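Local coordinates for peptide methionine sulfoxide reductase msrA/msrB (Neisseria gonorrhoeae, PDB 2H30), which reduces methionine sulfoxide in peptides, its N-terminal thioredoxin-like domain, described here, being able to pass electrons from DsbD to the downstream reductases, at residues V16-A26 / V105-I113; L54-Q65 / W94-P104. The protein carries 2 engineered substitutions. One frame throughout, in Å; residues are numbered along the deposited sequence.

Contact 1 (V16-A26 / V105-I113); sequences VPHTMSTMKTA and VVTDNGGTI. Engineered in segment 16-26: Met20 (natural residue Leu), Met23 (natural residue Leu).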
loop_
_atom_site.group_PDB
_atom_site.type_symbol
_atom_site.label_atom_id
_atom_site.label_comp_id
_atom_site.label_asym_id
_atom_site.label_seq_id
_atom_site.Cartn_x
_atom_site.Cartn_y
_atom_site.Cartn_z
ATOM N N VAL A 16 11.233 -2.341 -6.083
ATOM C CA VAL A 16 10.103 -1.484 -5.769
ATOM C C VAL A 16 10.488 -0.197 -5.043
ATOM O O VAL A 16 10.045 0.867 -5.447
ATOM C CB VAL A 16 8.957 -2.265 -5.003
ATOM C CG1 VAL A 16 7.874 -1.334 -4.560
ATOM C CG2 VAL A 16 8.384 -3.333 -5.908
ATOM N N PRO A 17 11.290 -0.270 -3.959
ATOM C CA PRO A 17 11.675 1.020 -3.327
ATOM C C PRO A 17 12.434 1.963 -4.251
ATOM O O PRO A 17 12.233 3.179 -4.154
ATOM C CB PRO A 17 12.521 0.619 -2.107
ATOM C CG PRO A 17 12.257 -0.850 -1.880
ATOM C CD PRO A 17 11.811 -1.433 -3.212
ATOM N N HIS A 18 13.269 1.431 -5.149
ATOM C CA HIS A 18 13.982 2.320 -6.065
ATOM C C HIS A 18 12.983 3.019 -6.972
ATOM O O HIS A 18 13.028 4.246 -7.149
ATOM C CB HIS A 18 15.061 1.583 -6.881
ATOM C CG HIS A 18 15.881 2.520 -7.712
ATOM N ND1 HIS A 18 16.824 3.368 -7.163
ATOM C CD2 HIS A 18 15.833 2.811 -9.034
ATOM C CE1 HIS A 18 17.351 4.112 -8.124
ATOM N NE2 HIS A 18 16.771 3.788 -9.268
ATOM N N THR A 19 12.023 2.268 -7.499
ATOM C CA THR A 19 11.005 2.837 -8.356
ATOM C C THR A 19 10.162 3.882 -7.610
ATOM O O THR A 19 9.757 4.909 -8.143
ATOM C CB THR A 19 10.099 1.701 -8.870
ATOM O OG1 THR A 19 10.895 0.791 -9.637
ATOM C CG2 THR A 19 8.939 2.236 -9.726
HETATM N N MSE A 20 9.875 3.583 -6.362
HETATM C CA MSE A 20 8.980 4.449 -5.614
HETATM C C MSE A 20 9.687 5.717 -5.209
HETATM O O MSE A 20 9.073 6.746 -4.957
HETATM C CB MSE A 20 8.434 3.696 -4.426
HETATM C CG MSE A 20 7.288 4.357 -3.770
HETATM SE SE MSE A 20 6.837 3.049 -2.460
HETATM C CE MSE A 20 6.337 1.593 -3.546
ATOM N N SER A 21 11.006 5.668 -5.179
ATOM C CA SER A 21 11.771 6.843 -4.728
ATOM C C SER A 21 11.788 8.032 -5.780
ATOM O O SER A 21 12.211 9.180 -5.514
ATOM C CB SER A 21 13.099 6.369 -4.074
ATOM O OG SER A 21 12.828 5.614 -2.838
ATOM N N THR A 22 11.175 7.802 -6.947
ATOM C CA THR A 22 10.964 8.848 -7.907
ATOM C C THR A 22 9.517 9.381 -7.824
ATOM O O THR A 22 9.068 10.205 -8.636
ATOM C CB THR A 22 11.281 8.295 -9.334
ATOM O OG1 THR A 22 10.179 7.519 -9.780
ATOM C CG2 THR A 22 12.495 7.351 -9.258
HETATM N N MSE A 23 8.766 8.927 -6.804
HETATM C CA MSE A 23 7.334 9.218 -6.772
HETATM C C MSE A 23 6.968 10.141 -5.622
HETATM O O MSE A 23 7.723 10.252 -4.634
HETATM C CB MSE A 23 6.534 7.908 -6.633
HETATM C CG MSE A 23 6.685 7.082 -7.892
HETATM SE SE MSE A 23 5.677 5.395 -7.610
HETATM C CE MSE A 23 6.315 4.576 -9.237
ATOM N N LYS A 24 5.811 10.806 -5.766
ATOM C CA LYS A 24 5.323 11.652 -4.685
ATOM C C LYS A 24 4.152 10.988 -4.013
ATOM O O LYS A 24 3.601 10.015 -4.553
ATOM C CB LYS A 24 4.773 12.943 -5.263
ATOM C CG LYS A 24 5.841 13.803 -5.975
ATOM C CD LYS A 24 5.181 15.044 -6.522
ATOM C CE LYS A 24 6.294 15.933 -7.102
ATOM N NZ LYS A 24 5.753 17.285 -7.420
ATOM N N THR A 25 3.819 11.514 -2.845
ATOM C CA THR A 25 2.556 11.122 -2.210
ATOM C C THR A 25 1.416 12.021 -2.663
ATOM O O THR A 25 1.619 12.993 -3.414
ATOM C CB THR A 25 2.657 11.195 -0.730
ATOM O OG1 THR A 25 2.790 12.567 -0.303
ATOM C CG2 THR A 25 3.787 10.247 -0.231
ATOM N N ALA A 26 0.224 11.734 -2.166
ATOM C CA ALA A 26 -0.931 12.515 -2.571
ATOM C C ALA A 26 -0.853 13.961 -2.082
ATOM O O ALA A 26 -1.618 14.845 -2.593
ATOM C CB ALA A 26 -2.227 11.823 -2.056
ATOM N N VAL A 105 -0.166 7.836 1.163
ATOM C CA VAL A 105 -0.711 7.461 -0.111
ATOM C C VAL A 105 0.277 7.845 -1.198
ATOM O O VAL A 105 0.312 9.041 -1.602
ATOM C CB VAL A 105 -2.089 8.077 -0.394
ATOM C CG1 VAL A 105 -2.558 7.595 -1.766
ATOM C CG2 VAL A 105 -3.120 7.686 0.730
ATOM N N VAL A 106 0.994 6.863 -1.722
ATOM C CA VAL A 106 1.894 7.138 -2.859
ATOM C C VAL A 106 1.029 7.204 -4.100
ATOM O O VAL A 106 0.145 6.382 -4.296
ATOM C CB VAL A 106 2.906 6.015 -2.979
ATOM C CG1 VAL A 106 3.763 6.123 -4.306
ATOM C CG2 VAL A 106 3.793 5.949 -1.768
ATOM N N THR A 107 1.328 8.140 -5.004
ATOM C CA THR A 107 0.598 8.261 -6.247
ATOM C C THR A 107 1.524 7.799 -7.379
ATOM O O THR A 107 2.550 8.462 -7.663
ATOM C CB THR A 107 0.052 9.690 -6.456
ATOM O OG1 THR A 107 1.084 10.688 -6.303
ATOM C CG2 THR A 107 -1.041 9.978 -5.491
ATOM N N ASP A 108 1.184 6.690 -7.996
ATOM C CA ASP A 108 2.013 6.073 -9.049
ATOM C C ASP A 108 1.294 6.326 -10.364
ATOM O O ASP A 108 0.426 5.583 -10.771
ATOM C CB ASP A 108 2.096 4.572 -8.780
ATOM C CG ASP A 108 2.986 3.827 -9.756
ATOM O OD1 ASP A 108 3.334 4.396 -10.834
ATOM O OD2 ASP A 108 3.309 2.660 -9.447
ATOM N N ASN A 109 1.698 7.425 -11.044
ATOM C CA ASN A 109 0.989 7.805 -12.258
ATOM C C ASN A 109 1.184 6.717 -13.296
ATOM O O ASN A 109 2.365 6.381 -13.617
ATOM C CB ASN A 109 1.553 9.159 -12.727
ATOM C CG ASN A 109 0.719 9.791 -13.861
ATOM O OD1 ASN A 109 1.189 10.733 -14.521
ATOM N ND2 ASN A 109 -0.472 9.292 -14.100
ATOM N N GLY A 110 0.080 6.143 -13.782
ATOM C CA GLY A 110 0.115 5.034 -14.750
ATOM C C GLY A 110 0.324 3.639 -14.169
ATOM O O GLY A 110 0.302 2.620 -14.874
ATOM N N GLY A 111 0.468 3.569 -12.845
ATOM C CA GLY A 111 0.502 2.239 -12.224
ATOM C C GLY A 111 1.737 1.391 -12.549
ATOM O O GLY A 111 1.618 0.178 -12.769
ATOM N N THR A 112 2.914 2.029 -12.543
ATOM C CA THR A 112 4.156 1.294 -12.841
ATOM C C THR A 112 4.377 0.099 -11.909
ATOM O O THR A 112 4.612 -1.029 -12.347
ATOM C CB THR A 112 5.337 2.218 -12.708
ATOM O OG1 THR A 112 5.209 3.180 -13.782
ATOM C CG2 THR A 112 6.636 1.432 -12.919
ATOM N N ILE A 113 4.211 0.332 -10.606
ATOM C CA ILE A 113 4.556 -0.736 -9.665
ATOM C C ILE A 113 3.487 -1.829 -9.748
ATOM O O ILE A 113 3.810 -3.020 -9.784
ATOM C CB ILE A 113 4.632 -0.189 -8.257
ATOM C CG1 ILE A 113 5.728 0.877 -8.194
ATOM C CG2 ILE A 113 4.767 -1.373 -7.229
ATOM C CD1 ILE A 113 5.688 1.632 -6.960
HETATM O O HOH W 1 4.301 10.326 -8.082
HETATM O O HOH W 2 1.070 13.655 -6.060
#
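An edge of the mixed sheet is formed where Thr25 runs antiparallel to Val106, a non-hydrogen-bonded pair with the two CA atoms 4.1 Å apart. Thr107 N donates to Lys24 O at 3.0 Å, and Ala26 N reaches Val105 O at 2.8 Å with a bent N-H (135°). Water completes the pairing: one molecule accepts from Lys24 N and donates to Thr107 O, and a second donates to Thr25 O while accepting from the hydroxyl of Thr107.

In this thioredoxin-like fold strand 105-107 also pairs in parallel with strand 73-78, and the short, weakly bonded strand 24-25 is the outermost on that side within the chain. Beyond the strands, two engineered methionines, each in place of a natural leucine and present as selenomethionine, pack against the start of helix 112-116. Met23 has CG beside its backbone N (chi1 -67°) and runs out extended, laying SE along Val106 CG1 at 3.9 Å and bringing CE to Asp108 OD1 at 3.4 Å. The same methyl also touches Ile113 CD1. Met20, bent at its last torsion, crosses the Ile113 side chain at about a right angle, and its CE comes to a tight 3.5 Å from Ile113 CD1. Thr19 slides past Ile113 in the opposite direction, its CG2 3.8 Å from Ile113 CG1, with its hydroxyl bonded back to Thr15 O. The Asp108 carboxylate, touched by Met23, is held by two backbone N-H groups of the helix start: Ile113 N comes to the syn lone pair of OD2 at 2.8 Å, and Thr112 N approaches OD1 from above the carboxylate plane. Together they fix its rotation, and the nearby helix N-terminus would probably stabilise its negative charge.

Contact 2 (L54-Q65 / W94-P104); sequences LSELGQAEKWAQ and WYAGLNYPKLP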
loop_
_atom_site.group_PDB
_atom_site.type_symbol
_atom_site.label_atom_id
_atom_site.label_comp_id
_atom_site.label_asym_id
_atom_site.label_seq_id
_atom_site.Cartn_x
_atom_site.Cartn_y
_atom_site.Cartn_z
ATOM N N LEU A 54 -12.202 1.891 -0.176
ATOM C CA LEU A 54 -12.473 3.124 0.575
ATOM C C LEU A 54 -12.873 2.832 2.027
ATOM O O LEU A 54 -12.460 3.533 2.967
ATOM C CB LEU A 54 -13.553 3.983 -0.065
ATOM C CG LEU A 54 -13.294 4.335 -1.519
ATOM C CD1 LEU A 54 -14.442 5.266 -1.873
ATOM C CD2 LEU A 54 -12.021 5.137 -1.498
ATOM N N SER A 55 -13.637 1.744 2.209
ATOM C CA SER A 55 -14.092 1.393 3.590
ATOM C C SER A 55 -12.951 0.999 4.513
ATOM O O SER A 55 -13.124 0.978 5.742
ATOM C CB SER A 55 -15.096 0.241 3.495
ATOM O OG SER A 55 -14.449 -1.002 3.246
ATOM N N GLU A 56 -11.807 0.631 3.897
ATOM C CA GLU A 56 -10.677 0.100 4.622
ATOM C C GLU A 56 -9.576 1.174 4.842
ATOM O O GLU A 56 -8.567 0.887 5.503
ATOM C CB GLU A 56 -10.089 -1.083 3.857
ATOM C CG GLU A 56 -10.967 -2.319 3.902
ATOM C CD GLU A 56 -10.401 -3.463 3.011
ATOM O OE1 GLU A 56 -9.400 -3.233 2.292
ATOM O OE2 GLU A 56 -10.949 -4.599 3.048
ATOM N N LEU A 57 -9.780 2.375 4.324
ATOM C CA LEU A 57 -8.733 3.453 4.483
ATOM C C LEU A 57 -8.521 3.791 5.970
ATOM O O LEU A 57 -7.366 3.899 6.416
ATOM C CB LEU A 57 -9.084 4.710 3.709
ATOM C CG LEU A 57 -9.061 4.584 2.189
ATOM C CD1 LEU A 57 -9.655 5.830 1.600
ATOM C CD2 LEU A 57 -7.606 4.381 1.744
ATOM N N GLY A 58 -9.623 3.841 6.720
ATOM C CA GLY A 58 -9.482 4.167 8.175
ATOM C C GLY A 58 -8.756 3.054 8.920
ATOM O O GLY A 58 -7.995 3.297 9.857
ATOM N N GLN A 59 -9.026 1.811 8.533
ATOM C CA GLN A 59 -8.356 0.670 9.087
ATOM C C GLN A 59 -6.848 0.739 8.834
ATOM O O GLN A 59 -6.053 0.565 9.743
ATOM C CB GLN A 59 -8.974 -0.569 8.434
ATOM C CG GLN A 59 -8.429 -1.840 8.959
ATOM C CD GLN A 59 -8.965 -3.024 8.112
ATOM O OE1 GLN A 59 -8.767 -3.039 6.910
ATOM N NE2 GLN A 59 -9.616 -3.994 8.749
ATOM N N ALA A 60 -6.476 0.971 7.576
ATOM C CA ALA A 60 -5.043 1.045 7.240
ATOM C C ALA A 60 -4.368 2.203 7.972
ATOM O O ALA A 60 -3.225 2.067 8.384
ATOM C CB ALA A 60 -4.920 1.240 5.686
ATOM N N GLU A 61 -5.081 3.310 8.113
ATOM C CA GLU A 61 -4.502 4.457 8.845
ATOM C C GLU A 61 -4.238 4.075 10.307
ATOM O O GLU A 61 -3.191 4.439 10.859
ATOM C CB GLU A 61 -5.484 5.627 8.780
ATOM C CG GLU A 61 -4.829 6.882 9.360
ATOM C CD GLU A 61 -5.791 8.032 9.519
ATOM O OE1 GLU A 61 -7.014 7.809 9.787
ATOM O OE2 GLU A 61 -5.335 9.208 9.402
ATOM N N LYS A 62 -5.193 3.357 10.907
ATOM C CA LYS A 62 -4.996 2.876 12.291
ATOM C C LYS A 62 -3.790 1.990 12.401
ATOM O O LYS A 62 -2.985 2.136 13.317
ATOM C CB LYS A 62 -6.223 2.110 12.771
ATOM C CG LYS A 62 -6.108 1.805 14.249
ATOM C CD LYS A 62 -7.361 1.049 14.711
ATOM C CE LYS A 62 -7.570 -0.248 13.929
ATOM N NZ LYS A 62 -8.588 -1.133 14.576
ATOM N N TRP A 63 -3.649 1.056 11.461
ATOM C CA TRP A 63 -2.515 0.190 11.521
ATOM C C TRP A 63 -1.232 0.971 11.406
ATOM O O TRP A 63 -0.247 0.690 12.134
ATOM C CB TRP A 63 -2.560 -0.873 10.405
ATOM C CG TRP A 63 -3.746 -1.797 10.483
ATOM C CD1 TRP A 63 -4.720 -1.890 11.475
ATOM C CD2 TRP A 63 -4.099 -2.761 9.497
ATOM N NE1 TRP A 63 -5.643 -2.846 11.155
ATOM C CE2 TRP A 63 -5.297 -3.397 9.936
ATOM C CE3 TRP A 63 -3.531 -3.141 8.275
ATOM C CZ2 TRP A 63 -5.915 -4.403 9.210
ATOM C CZ3 TRP A 63 -4.136 -4.194 7.554
ATOM C CH2 TRP A 63 -5.308 -4.808 8.023
ATOM N N ALA A 64 -1.222 1.939 10.483
ATOM C CA ALA A 64 0.035 2.665 10.213
ATOM C C ALA A 64 0.487 3.401 11.469
ATOM O O ALA A 64 1.666 3.586 11.676
ATOM C CB ALA A 64 -0.145 3.668 9.042
ATOM N N GLN A 65 -0.456 3.778 12.302
ATOM C CA GLN A 65 -0.164 4.551 13.533
ATOM C C GLN A 65 0.034 3.686 14.745
ATOM O O GLN A 65 0.289 4.212 15.862
ATOM C CB GLN A 65 -1.294 5.484 13.859
ATOM C CG GLN A 65 -1.408 6.615 12.935
ATOM C CD GLN A 65 -2.626 7.392 13.296
ATOM O OE1 GLN A 65 -2.532 8.480 13.895
ATOM N NE2 GLN A 65 -3.801 6.822 13.005
ATOM N N TRP A 94 -9.583 14.922 -5.669
ATOM C CA TRP A 94 -10.643 14.076 -5.089
ATOM C C TRP A 94 -10.175 13.619 -3.699
ATOM O O TRP A 94 -10.903 13.704 -2.708
ATOM C CB TRP A 94 -10.912 12.879 -6.005
ATOM C CG TRP A 94 -11.725 11.850 -5.283
ATOM C CD1 TRP A 94 -13.077 11.873 -5.025
ATOM C CD2 TRP A 94 -11.202 10.698 -4.609
ATOM N NE1 TRP A 94 -13.444 10.753 -4.301
ATOM C CE2 TRP A 94 -12.307 10.034 -4.009
ATOM C CE3 TRP A 94 -9.903 10.156 -4.472
ATOM C CZ2 TRP A 94 -12.165 8.850 -3.270
ATOM C CZ3 TRP A 94 -9.759 8.969 -3.736
ATOM C CH2 TRP A 94 -10.884 8.339 -3.134
ATOM N N TYR A 95 -8.940 13.104 -3.628
ATOM C CA TYR A 95 -8.500 12.528 -2.359
ATOM C C TYR A 95 -8.361 13.537 -1.232
ATOM O O TYR A 95 -8.547 13.234 -0.052
ATOM C CB TYR A 95 -7.212 11.728 -2.574
ATOM C CG TYR A 95 -6.777 10.997 -1.315
ATOM C CD1 TYR A 95 -7.576 9.967 -0.804
ATOM C CD2 TYR A 95 -5.695 11.422 -0.590
ATOM C CE1 TYR A 95 -7.222 9.327 0.357
ATOM C CE2 TYR A 95 -5.343 10.795 0.625
ATOM C CZ TYR A 95 -6.113 9.741 1.049
ATOM O OH TYR A 95 -5.792 9.128 2.228
ATOM N N ALA A 96 -8.072 14.804 -1.590
ATOM C CA ALA A 96 -7.961 15.846 -0.579
ATOM C C ALA A 96 -9.285 16.057 0.189
ATOM O O ALA A 96 -9.271 16.542 1.305
ATOM C CB ALA A 96 -7.469 17.158 -1.227
ATOM N N GLY A 97 -10.421 15.633 -0.380
ATOM C CA GLY A 97 -11.691 15.674 0.362
ATOM C C GLY A 97 -11.898 14.605 1.433
ATOM O O GLY A 97 -12.861 14.666 2.201
ATOM N N LEU A 98 -11.052 13.571 1.401
ATOM C CA LEU A 98 -11.117 12.517 2.409
ATOM C C LEU A 98 -10.221 12.897 3.570
ATOM O O LEU A 98 -9.310 13.766 3.430
ATOM C CB LEU A 98 -10.664 11.195 1.786
ATOM C CG LEU A 98 -11.718 10.449 0.909
ATOM C CD1 LEU A 98 -12.234 11.200 -0.329
ATOM C CD2 LEU A 98 -11.248 9.035 0.565
ATOM N N ASN A 99 -10.443 12.296 4.726
ATOM C CA ASN A 99 -9.679 12.698 5.874
ATOM C C ASN A 99 -8.934 11.557 6.573
ATOM O O ASN A 99 -9.411 10.980 7.575
ATOM C CB ASN A 99 -10.586 13.425 6.857
ATOM C CG ASN A 99 -9.843 13.939 8.076
ATOM O OD1 ASN A 99 -10.310 13.771 9.198
ATOM N ND2 ASN A 99 -8.709 14.556 7.864
ATOM N N TYR A 100 -7.751 11.238 6.022
ATOM C CA TYR A 100 -6.878 10.211 6.621
ATOM C C TYR A 100 -5.463 10.750 6.728
ATOM O O TYR A 100 -4.560 10.260 6.039
ATOM C CB TYR A 100 -6.907 8.909 5.774
ATOM C CG TYR A 100 -8.328 8.359 5.761
ATOM C CD1 TYR A 100 -8.861 7.738 6.880
ATOM C CD2 TYR A 100 -9.149 8.555 4.643
ATOM C CE1 TYR A 100 -10.211 7.309 6.886
ATOM C CE2 TYR A 100 -10.492 8.110 4.643
ATOM C CZ TYR A 100 -10.991 7.514 5.757
ATOM O OH TYR A 100 -12.302 7.066 5.852
ATOM N N PRO A 101 -5.283 11.728 7.600
ATOM C CA PRO A 101 -4.018 12.469 7.585
ATOM C C PRO A 101 -2.811 11.636 7.971
ATOM O O PRO A 101 -1.691 12.072 7.677
ATOM C CB PRO A 101 -4.279 13.606 8.578
ATOM C CG PRO A 101 -5.280 13.064 9.511
ATOM C CD PRO A 101 -6.232 12.268 8.608
ATOM N N LYS A 102 -2.953 10.486 8.620
ATOM C CA LYS A 102 -1.808 9.685 8.963
ATOM C C LYS A 102 -1.573 8.489 8.048
ATOM O O LYS A 102 -0.725 7.646 8.331
ATOM C CB LYS A 102 -1.955 9.195 10.383
ATOM C CG LYS A 102 -2.039 10.352 11.431
ATOM C CD LYS A 102 -0.678 10.986 11.634
ATOM C CE LYS A 102 -0.754 12.056 12.745
ATOM N NZ LYS A 102 -1.792 13.120 12.447
ATOM N N LEU A 103 -2.324 8.416 6.942
ATOM C CA LEU A 103 -2.142 7.340 5.993
ATOM C C LEU A 103 -1.261 7.737 4.791
ATOM O O LEU A 103 -1.643 8.638 4.034
ATOM C CB LEU A 103 -3.539 6.997 5.429
ATOM C CG LEU A 103 -3.518 5.726 4.513
ATOM C CD1 LEU A 103 -3.086 4.477 5.253
ATOM C CD2 LEU A 103 -4.906 5.593 3.940
ATOM N N PRO A 104 -0.117 7.068 4.589
ATOM C CA PRO A 104 0.654 7.409 3.398
ATOM C C PRO A 104 0.024 6.916 2.117
ATOM O O PRO A 104 -0.388 5.735 2.062
ATOM C CB PRO A 104 2.015 6.731 3.642
ATOM C CG PRO A 104 2.003 6.364 5.118
ATOM C CD PRO A 104 0.558 6.098 5.463
HETATM O O HOH W 3 -12.315 4.192 5.705
HETATM O O HOH W 4 -8.901 9.637 9.849
#
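Glu61 reaches from helix 51-64 into the turn that leads to strand 105-107, and its course can be traced atom by atom. CB lies 4.1 Å from Leu103 CB. With CG anti to the backbone N (chi1 -172°) the chain runs extended across the loop, CG passing Lys102 CB at 3.8 Å and CD sitting over Tyr100 CA. OE1 meets the edge of the Tyr100 ring, 3.4 Å from Tyr100 CD1 and in the ring plane, with carboxylate and ring turned 72° apart; a water joins this oxygen to Asn99 O. OE2 uses its anti lone pair to accept from Lys102 N at 2.8 Å (166°), inside the type I turn Tyr100 to Leu103.

The Tyr100 ring is also covered on a face: Leu57 CB stands over its centre, 3.9 Å from the centroid, in a CH-pi contact. Around it Leu57 opens its two methyls, CD1 to Leu98 CD2 and CD2 to Leu103 CD2, the latter pair 3.7 Å apart. Leu103 CD1 goes on to Ala60 CB, while Leu54 CD2 abuts the edge of the Trp94 indole, 3.8 Å from Trp94 CH2. In the thioredoxin fold this helix packs against a face of the central sheet, and here the end of helix 90-95 and the loop after it are fitted along it. At the helix kink a single water bonds to Leu54 O, Gly58 N and the Tyr100 hydroxyl, replacing the helical bond that Gly58 N lacks.

Although opposite charges are near, Lys102 NZ stays 6.1 Å from Glu61 OE2, its aliphatic part crossing the Gln65 amide instead. The carboxylate is thus held by a backbone N-H and a water rather than by a salt bridge, which probably suits an ionised Glu61 and ties the turn to the helix by direct hydrogen bonding.

Overall arrangement
Contact 2 is nested inside the loop closed by contact 1, and the turn that Glu61 grips in contact 2 runs through Pro104 directly into the strand of contact 1. Their centres lie about 17 Å apart, yet they touch through Tyr95: Tyr95 OH packs 3.4 Å from Val105 CG2, and Tyr95 CD2 3.8 Å from Ala26 CB. Tyr95 of helix 90-95 is thus the piece shared between the strand pairing and the helix packing. A thioredoxin-type CxxC pattern, Cys50 and Cys53, sits at the start of helix 51-64, probably the redox pair and present here as free thiols; the side chain of Leu54 lies near these residues without touching them.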